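Local coordinates for uncharacterized protein (Sulfolobus tokodaii, PDB 2PD2) that is of unknown function but belongs to the DsrE/DsrF-like family, whose relatives take part in sulfur metabolism and sulfur transfer, at residues Val34-Ser39 with Ile62-Cys67. Residues are numbered along the deposited sequence; the frame is centred on the assembly and turned at random.
Sequences VVLHQS and ILIVGC
Four backbone hydrogen bonds zip Val-34 to Leu-36 onto Leu-63 to Cys-67 as neighbouring parallel strands. Val-34 N gives to Leu-63 O at 2.7 Å, Val-34 O accepts from Val-65 N, Leu-36 N gives to Val-65 O, and Leu-36 O accepts from Cys-67 N at 3.0 Å. Each donor lies nearly along the C=O axis; the last bond is the most bent, 146° at its hydrogen. Val-65 O, already the acceptor for Leu-36 N, also receives a CA-H...O contact from Val-35 CA at 3.4 Å.

Val-34, Leu-36 and Ile-64 share one face, and Ile-62, just before its strand, adds CG2 to it. Val-34 turns CG2 beside its own backbone N, which puts this methyl 3.9 Å from Ile-62 CG2, the two side chains crossing obliquely. Ile-64 points the same way as Val-34 and lies alongside it; both its torsions are near -57°, folding CD1 back to 4.0 Å from Val-34 CB. Its other branch, CG2, meets Leu-36 CD1, which also comes close to Val-65 O. Gly-66, the bridge partner of Leu-36, adds no side chain here.

On the other face Val-35 CG2 approaches Val-65 CB more loosely, at 4.2 Å. Beyond the last bridge, His-37 CB and Cys-67 CB close to 3.5 Å. His-37 CG takes the crowded position between the backbone N and the carbonyl carbon (chi1 66°), and its NE2 is hydrogen-bonded to Gln-6 NE2. Cys-67 SG, anti to N, caps the start of helix 68-73.

Helix 51-59 links the two strands in a beta-alpha-beta unit of the five-stranded parallel sheet, whose middle strand is 31-36. Strand 2-7 flanks 31-36 and strand 86-88 flanks 63-67, while helix 91-100 packs against Val-35 and His-37.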
# COMPACT_ATOMS: atom_id res chain seq x y z
N VAL A 34 12.45 6.28 -5.01
CA VAL A 34 11.94 5.76 -3.76
C VAL A 34 11.68 6.90 -2.80
O VAL A 34 12.58 7.67 -2.47
CB VAL A 34 12.93 4.78 -3.10
CG1 VAL A 34 12.29 4.17 -1.85
CG2 VAL A 34 13.33 3.69 -4.09
N VAL A 35 10.43 7.01 -2.35
CA VAL A 35 10.03 8.06 -1.42
C VAL A 35 9.79 7.49 -0.02
O VAL A 35 8.89 6.66 0.18
CB VAL A 35 8.72 8.73 -1.89
CG1 VAL A 35 8.26 9.76 -0.85
CG2 VAL A 35 8.92 9.37 -3.25
N LEU A 36 10.59 7.93 0.95
CA LEU A 36 10.41 7.47 2.32
C LEU A 36 9.75 8.54 3.18
O LEU A 36 10.20 9.69 3.20
CB LEU A 36 11.74 7.05 2.94
CG LEU A 36 12.48 5.89 2.24
CD1 LEU A 36 13.28 6.44 1.05
CD2 LEU A 36 13.42 5.22 3.21
N HIS A 37 8.66 8.17 3.86
CA HIS A 37 7.97 9.11 4.73
C HIS A 37 7.50 8.44 6.02
O HIS A 37 7.74 7.24 6.23
CB HIS A 37 6.82 9.82 4.00
CG HIS A 37 5.69 8.92 3.59
ND1 HIS A 37 4.41 9.07 4.06
CD2 HIS A 37 5.64 7.91 2.68
CE1 HIS A 37 3.61 8.20 3.48
NE2 HIS A 37 4.33 7.48 2.63
N GLN A 38 6.84 9.21 6.87
CA GLN A 38 6.42 8.71 8.18
C GLN A 38 7.69 8.20 8.88
O GLN A 38 8.76 8.76 8.70
CB GLN A 38 5.38 7.60 8.05
CG GLN A 38 4.04 8.04 7.46
CD GLN A 38 2.93 7.03 7.69
OE1 GLN A 38 3.18 5.89 8.08
NE2 GLN A 38 1.69 7.44 7.44
N SER A 39 7.58 7.13 9.67
CA SER A 39 8.74 6.64 10.41
C SER A 39 9.89 6.10 9.57
O SER A 39 11.03 6.04 10.03
CB SER A 39 8.32 5.57 11.42
OG SER A 39 7.87 4.40 10.77
N ILE A 62 19.36 4.95 -8.63
CA ILE A 62 18.00 5.02 -8.12
C ILE A 62 17.86 6.32 -7.32
O ILE A 62 18.74 6.67 -6.53
CB ILE A 62 17.69 3.79 -7.24
CG1 ILE A 62 17.59 2.55 -8.15
CG2 ILE A 62 16.41 3.98 -6.46
CD1 ILE A 62 17.40 1.24 -7.41
N LEU A 63 16.77 7.06 -7.56
CA LEU A 63 16.54 8.32 -6.85
C LEU A 63 15.95 8.07 -5.47
O LEU A 63 14.85 7.51 -5.35
CB LEU A 63 15.59 9.21 -7.67
CG LEU A 63 15.21 10.58 -7.07
CD1 LEU A 63 16.49 11.40 -6.82
CD2 LEU A 63 14.27 11.31 -8.03
N ILE A 64 16.68 8.47 -4.43
CA ILE A 64 16.23 8.28 -3.05
C ILE A 64 15.71 9.60 -2.52
O ILE A 64 16.45 10.58 -2.44
CB ILE A 64 17.37 7.77 -2.13
CG1 ILE A 64 17.96 6.47 -2.69
CG2 ILE A 64 16.84 7.56 -0.72
CD1 ILE A 64 16.93 5.34 -2.87
N VAL A 65 14.43 9.63 -2.14
CA VAL A 65 13.79 10.85 -1.67
C VAL A 65 13.22 10.77 -0.25
O VAL A 65 12.52 9.81 0.09
CB VAL A 65 12.66 11.26 -2.65
CG1 VAL A 65 11.85 12.41 -2.09
CG2 VAL A 65 13.26 11.65 -3.99
N GLY A 66 13.49 11.78 0.55
CA GLY A 66 12.98 11.82 1.91
C GLY A 66 11.94 12.91 2.10
O GLY A 66 12.05 13.99 1.52
N CYS A 67 10.91 12.62 2.90
CA CYS A 67 9.83 13.58 3.16
C CYS A 67 10.20 14.61 4.23
O CYS A 67 10.55 14.25 5.35
CB CYS A 67 8.57 12.82 3.59
SG CYS A 67 7.26 13.88 4.26